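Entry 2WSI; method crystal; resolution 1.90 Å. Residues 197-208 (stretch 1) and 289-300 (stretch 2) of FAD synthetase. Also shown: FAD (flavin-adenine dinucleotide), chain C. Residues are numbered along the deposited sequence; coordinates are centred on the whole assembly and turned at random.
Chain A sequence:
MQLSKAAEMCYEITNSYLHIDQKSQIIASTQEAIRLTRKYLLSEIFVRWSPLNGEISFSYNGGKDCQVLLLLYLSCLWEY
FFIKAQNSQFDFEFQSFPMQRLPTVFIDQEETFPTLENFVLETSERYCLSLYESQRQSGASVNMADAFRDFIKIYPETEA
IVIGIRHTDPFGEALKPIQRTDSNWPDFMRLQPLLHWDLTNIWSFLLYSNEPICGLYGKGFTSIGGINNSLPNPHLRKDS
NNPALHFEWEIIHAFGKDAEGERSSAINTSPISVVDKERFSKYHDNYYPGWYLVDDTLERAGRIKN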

# COMPACT_ATOMS: atom_id res chain seq x y z
N TRP A 197 3.17 11.18 1.24
CA TRP A 197 1.77 10.93 1.59
C TRP A 197 1.54 11.02 3.10
O TRP A 197 2.29 10.45 3.91
N ASP A 198 0.47 11.68 3.51
CA ASP A 198 0.11 11.61 4.92
C ASP A 198 -1.08 10.69 5.13
O ASP A 198 -1.66 10.15 4.17
N LEU A 199 -1.42 10.49 6.40
CA LEU A 199 -2.39 9.46 6.76
C LEU A 199 -3.76 9.77 6.14
O LEU A 199 -4.47 8.89 5.68
N THR A 200 -4.13 11.04 6.12
CA THR A 200 -5.43 11.39 5.53
C THR A 200 -5.46 11.10 4.02
O THR A 200 -6.51 10.72 3.49
N ASN A 201 -4.34 11.31 3.33
CA ASN A 201 -4.29 11.02 1.90
C ASN A 201 -4.47 9.52 1.69
O ASN A 201 -5.17 9.10 0.78
N ILE A 202 -3.84 8.72 2.56
CA ILE A 202 -3.87 7.27 2.39
C ILE A 202 -5.34 6.79 2.49
O ILE A 202 -5.85 6.12 1.59
N TRP A 203 -6.03 7.16 3.56
CA TRP A 203 -7.40 6.68 3.73
C TRP A 203 -8.34 7.25 2.66
O TRP A 203 -9.23 6.55 2.17
N SER A 204 -8.18 8.52 2.33
CA SER A 204 -9.08 9.13 1.36
C SER A 204 -8.98 8.38 0.04
O SER A 204 -10.01 8.06 -0.56
N PHE A 205 -7.76 8.12 -0.42
CA PHE A 205 -7.60 7.40 -1.69
C PHE A 205 -8.03 5.94 -1.59
O PHE A 205 -8.74 5.42 -2.45
N LEU A 206 -7.63 5.26 -0.52
CA LEU A 206 -7.89 3.81 -0.44
C LEU A 206 -9.40 3.54 -0.28
O LEU A 206 -9.92 2.63 -0.89
N LEU A 207 -10.11 4.37 0.48
CA LEU A 207 -11.56 4.22 0.62
C LEU A 207 -12.27 4.58 -0.67
O LEU A 207 -13.18 3.87 -1.10
N TYR A 208 -11.87 5.69 -1.30
CA TYR A 208 -12.41 6.01 -2.62
C TYR A 208 -12.25 4.89 -3.66
O TYR A 208 -13.12 4.72 -4.53
N PRO A 289 -12.87 1.66 13.42
CA PRO A 289 -11.98 1.28 12.31
C PRO A 289 -10.82 2.26 12.18
O PRO A 289 -10.93 3.41 12.58
N GLY A 290 -9.71 1.79 11.60
CA GLY A 290 -8.51 2.59 11.47
C GLY A 290 -8.72 3.93 10.79
O GLY A 290 -8.03 4.90 11.09
N TRP A 291 -9.66 3.98 9.85
CA TRP A 291 -9.86 5.19 9.05
C TRP A 291 -10.55 6.30 9.86
O TRP A 291 -10.83 7.38 9.35
N TYR A 292 -10.80 6.02 11.13
CA TYR A 292 -11.20 7.07 12.08
C TYR A 292 -10.00 7.76 12.71
O TYR A 292 -10.16 8.72 13.47
N LEU A 293 -8.79 7.27 12.42
CA LEU A 293 -7.61 8.01 12.84
C LEU A 293 -7.02 8.84 11.68
O LEU A 293 -6.75 8.32 10.60
N VAL A 294 -6.84 10.15 11.91
CA VAL A 294 -6.21 11.01 10.90
C VAL A 294 -4.95 11.68 11.42
O VAL A 294 -4.23 12.32 10.67
N ASP A 295 -4.69 11.53 12.72
CA ASP A 295 -3.59 12.24 13.36
C ASP A 295 -2.34 11.42 13.14
O ASP A 295 -2.18 10.35 13.75
N ASP A 296 -1.48 11.88 12.24
CA ASP A 296 -0.32 11.07 11.84
C ASP A 296 0.56 10.75 13.04
O ASP A 296 1.28 9.76 13.03
N THR A 297 0.54 11.61 14.06
CA THR A 297 1.45 11.43 15.19
C THR A 297 1.08 10.15 15.92
O THR A 297 1.90 9.55 16.61
N LEU A 298 -0.17 9.74 15.78
CA LEU A 298 -0.71 8.64 16.58
C LEU A 298 -0.81 7.32 15.80
O LEU A 298 -1.31 6.33 16.32
N GLU A 299 -0.32 7.33 14.56
CA GLU A 299 -0.50 6.20 13.64
C GLU A 299 0.09 4.90 14.18
O GLU A 299 -0.48 3.82 14.01
N ARG A 300 1.24 5.00 14.83
CA ARG A 300 1.90 3.79 15.29
C ARG A 300 1.64 3.52 16.78
O ARG A 300 2.38 2.78 17.40

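The contact is made by one helix, residues 199-208, and a loop with two short 3-10 segments. The first turn of a helix leaves its backbone N-H groups without partners in the helix, and side chains supply acceptors for two of them here, Leu 199 N and Asn 201 N. Asp 296 reaches across from the other stretch. Its CA-to-CB bond points sideways, but the m rotamer brings the carboxylate closer, and Leu 199 N donates to Asp 296 OD1 at 2.8 Å with a good angle of 151°. Asp 198 is the N-cap. In the p rotamer its OD1 accepts from Asn 201 N at 3.0 Å and from Thr 200 OG1 at 2.7 Å.

Leu 199 points toward the loop in a t, p rotamer and loses the most surface to it. Its CD2 packs on Leu 293 CD2 at 3.7 Å, while its CB lies 3.8 Å from Glu 299 OE1. Both carboxylate oxygens of Glu 299 are hydrogen-bonded elsewhere in the structure. Thr 200, with its hydroxyl turned to Asp 198, sets CG2 3.5 Å from Val 294 CB.

Trp 203 also points toward the loop, with chi1 in m. Its NE1 makes a weak hydrogen bond to Leu 293 O, 3.1 Å away at 126°. Gly 290 O is 3.4 Å from Trp 203 NE1, but the angle is poor; this carbonyl accepts instead from Leu 293 N at 2.8 Å. Trp 291 CA sits over the Trp 203 five-membered ring, 3.5 Å from its centroid, a CH-pi contact. Gly 290 lies close by; an ideal CB there would be a tight 3.2 Å from Trp 203 CZ2. The Trp 291 side chain takes chi1 p, and its CB lies 3.9 Å from Leu 207 CD1. Leu 207 CD2 covers one face of the Trp 291 ring.

Arg 300 stays out of reach of the helix. Its NH1 makes a weak 2.8 Å hydrogen bond to FAD O1P.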

# COMPACT_ATOMS: atom_id res chain seq x y z
CB TRP A 197 1.36 9.52 1.08
CG TRP A 197 1.04 9.57 -0.36
CD1 TRP A 197 1.89 9.87 -1.39
CD2 TRP A 197 -0.23 9.27 -0.95
NE1 TRP A 197 1.22 9.78 -2.59
CE2 TRP A 197 -0.08 9.41 -2.35
CE3 TRP A 197 -1.48 8.88 -0.44
CZ2 TRP A 197 -1.13 9.22 -3.22
CZ3 TRP A 197 -2.50 8.67 -1.30
CH2 TRP A 197 -2.33 8.83 -2.68
CB ASP A 198 -0.11 13.00 5.54
CG ASP A 198 -1.31 13.73 4.97
OD1 ASP A 198 -2.31 13.09 4.55
OD2 ASP A 198 -1.24 14.98 4.96
CB LEU A 199 -2.47 9.34 8.28
CG LEU A 199 -3.44 8.29 8.81
CD1 LEU A 199 -3.18 6.92 8.16
CD2 LEU A 199 -3.31 8.23 10.36
CB THR A 200 -5.80 12.90 5.77
OG1 THR A 200 -4.82 13.74 5.18
CG2 THR A 200 -5.85 13.20 7.26
CB ASN A 201 -2.95 11.41 1.30
CG ASN A 201 -2.63 12.90 1.41
OD1 ASN A 201 -3.45 13.80 1.16
ND2 ASN A 201 -1.41 13.15 1.76
CB ILE A 202 -2.97 6.58 3.43
CG1 ILE A 202 -1.48 6.85 3.11
CG2 ILE A 202 -3.27 5.06 3.45
CD1 ILE A 202 -1.01 6.18 1.76
CB TRP A 203 -7.98 7.07 5.10
CG TRP A 203 -7.37 6.44 6.32
CD1 TRP A 203 -6.95 7.09 7.44
CD2 TRP A 203 -7.16 5.03 6.57
NE1 TRP A 203 -6.48 6.19 8.37
CE2 TRP A 203 -6.60 4.93 7.87
CE3 TRP A 203 -7.39 3.87 5.85
CZ2 TRP A 203 -6.26 3.69 8.44
CZ3 TRP A 203 -7.04 2.63 6.43
CH2 TRP A 203 -6.48 2.57 7.69
CB SER A 204 -8.76 10.60 1.11
OG SER A 204 -9.56 11.07 0.05
CB PHE A 205 -6.15 7.51 -2.19
CG PHE A 205 -5.94 6.89 -3.54
CD1 PHE A 205 -6.40 7.52 -4.68
CD2 PHE A 205 -5.34 5.64 -3.67
CE1 PHE A 205 -6.23 6.96 -5.94
CE2 PHE A 205 -5.16 5.07 -4.92
CZ PHE A 205 -5.60 5.74 -6.07
CB LEU A 206 -7.06 3.19 0.69
CG LEU A 206 -7.06 1.66 0.79
CD1 LEU A 206 -6.64 1.06 -0.55
CD2 LEU A 206 -6.16 1.22 1.92
CB LEU A 207 -12.11 5.09 1.77
CG LEU A 207 -11.75 4.58 3.15
CD1 LEU A 207 -12.14 5.61 4.25
CD2 LEU A 207 -12.39 3.20 3.42
CB TYR A 208 -11.81 7.28 -3.21
CG TYR A 208 -12.49 7.64 -4.53
CD1 TYR A 208 -13.75 8.23 -4.54
CD2 TYR A 208 -11.88 7.37 -5.76
CE1 TYR A 208 -14.40 8.55 -5.74
CE2 TYR A 208 -12.52 7.69 -6.99
CZ TYR A 208 -13.78 8.29 -6.95
OH TYR A 208 -14.46 8.64 -8.09
CB PRO A 289 -12.90 1.37 11.09
CG PRO A 289 -14.26 1.06 11.63
CD PRO A 289 -14.28 1.68 13.03
CB TRP A 291 -10.63 4.88 7.74
CG TRP A 291 -11.90 4.05 7.87
CD1 TRP A 291 -13.17 4.52 8.04
CD2 TRP A 291 -12.00 2.63 7.77
NE1 TRP A 291 -14.06 3.47 8.09
CE2 TRP A 291 -13.37 2.30 7.92
CE3 TRP A 291 -11.07 1.60 7.59
CZ2 TRP A 291 -13.83 0.99 7.89
CZ3 TRP A 291 -11.54 0.28 7.56
CH2 TRP A 291 -12.90 -0.00 7.70
CB TYR A 292 -12.10 6.50 13.20
CG TYR A 292 -13.53 6.36 12.76
CD1 TYR A 292 -14.48 7.31 13.09
CD2 TYR A 292 -13.93 5.29 11.98
CE1 TYR A 292 -15.80 7.19 12.66
CE2 TYR A 292 -15.24 5.15 11.55
CZ TYR A 292 -16.17 6.10 11.89
OH TYR A 292 -17.45 5.96 11.45
CB LEU A 293 -6.55 7.08 13.39
CG LEU A 293 -5.38 7.86 13.99
CD1 LEU A 293 -5.66 8.10 15.47
CD2 LEU A 293 -4.06 7.15 13.81
CB VAL A 294 -7.14 12.10 10.34
CG1 VAL A 294 -8.18 11.47 9.41
CG2 VAL A 294 -7.80 12.95 11.45
CB ASP A 295 -3.90 12.43 14.85
CG ASP A 295 -2.76 13.09 15.60
OD1 ASP A 295 -1.75 13.40 14.94
OD2 ASP A 295 -2.87 13.28 16.84
CB ASP A 296 0.55 11.80 10.79
CG ASP A 296 -0.15 11.95 9.45
OD1 ASP A 296 0.27 11.27 8.48
OD2 ASP A 296 -1.11 12.75 9.36
CB THR A 297 1.43 12.63 16.20
OG1 THR A 297 0.51 12.33 17.26
CG2 THR A 297 1.00 13.95 15.56
CB LEU A 298 -2.09 9.02 17.09
CG LEU A 298 -2.12 10.21 18.07
CD1 LEU A 298 -3.55 10.46 18.58
CD2 LEU A 298 -1.18 9.94 19.22
CB GLU A 299 0.12 6.54 12.27
CG GLU A 299 -0.07 5.46 11.21
CD GLU A 299 0.21 5.97 9.77
OE1 GLU A 299 0.37 7.18 9.58
OE2 GLU A 299 0.25 5.14 8.82
CB ARG A 300 3.41 3.90 15.03
CG ARG A 300 3.75 3.95 13.54
CD ARG A 300 5.25 3.96 13.34
NE ARG A 300 5.84 2.71 13.79
CZ ARG A 300 6.11 1.68 13.00
NH1 ARG A 300 5.86 1.74 11.70
NH2 ARG A 300 6.64 0.58 13.52
PA FAD C . 7.41 -0.84 7.31
O1A FAD C . 6.38 -1.41 8.24
O2A FAD C . 8.72 -1.57 7.45
O5B FAD C . 6.92 -0.77 5.76
C5B FAD C . 7.63 0.06 4.87
C4B FAD C . 7.58 -0.57 3.47
O4B FAD C . 8.50 -1.64 3.41
C3B FAD C . 6.22 -1.17 3.17
O3B FAD C . 5.36 -0.23 2.58
C2B FAD C . 6.58 -2.29 2.20
O2B FAD C . 6.71 -1.78 0.89
C1B FAD C . 7.94 -2.73 2.70
N9A FAD C . 7.75 -3.85 3.63
C8A FAD C . 7.65 -3.82 5.00
N7A FAD C . 7.50 -5.09 5.46
C5A FAD C . 7.48 -5.92 4.38
C6A FAD C . 7.35 -7.28 4.25
N6A FAD C . 7.20 -8.10 5.31
N1A FAD C . 7.40 -7.82 2.99
C2A FAD C . 7.58 -7.04 1.87
N3A FAD C . 7.67 -5.67 2.00
C4A FAD C . 7.66 -5.14 3.24
N1 FAD C . 16.65 0.86 6.31
C2 FAD C . 17.89 1.46 6.34
O2 FAD C . 18.26 2.05 7.35
N3 FAD C . 18.71 1.40 5.24
C4 FAD C . 18.31 0.74 4.10
O4 FAD C . 19.10 0.73 3.15
C4X FAD C . 17.06 0.13 4.06
N5 FAD C . 16.61 -0.55 2.93
C5X FAD C . 15.36 -1.14 2.91
C6 FAD C . 14.90 -1.82 1.78
C7 FAD C . 13.64 -2.43 1.79
C7M FAD C . 13.13 -3.18 0.60
C8 FAD C . 12.85 -2.34 2.93
C8M FAD C . 11.49 -2.97 2.95
C9 FAD C . 13.30 -1.65 4.04
C9A FAD C . 14.55 -1.06 4.04
N10 FAD C . 14.99 -0.40 5.17
C10 FAD C . 16.22 0.21 5.17
C1' FAD C . 14.09 -0.31 6.37
C2' FAD C . 13.18 0.94 6.27
O2' FAD C . 13.88 2.12 6.00
C3' FAD C . 12.32 1.15 7.51
O3' FAD C . 13.13 1.59 8.57
C4' FAD C . 11.60 -0.13 7.90
O4' FAD C . 10.99 -0.71 6.77
C5' FAD C . 10.52 0.16 8.94
O5' FAD C . 9.82 1.33 8.57
P FAD C . 8.22 1.43 8.74
O1P FAD C . 7.80 0.71 10.00
O2P FAD C . 7.77 2.87 8.65
O3P FAD C . 7.54 0.73 7.48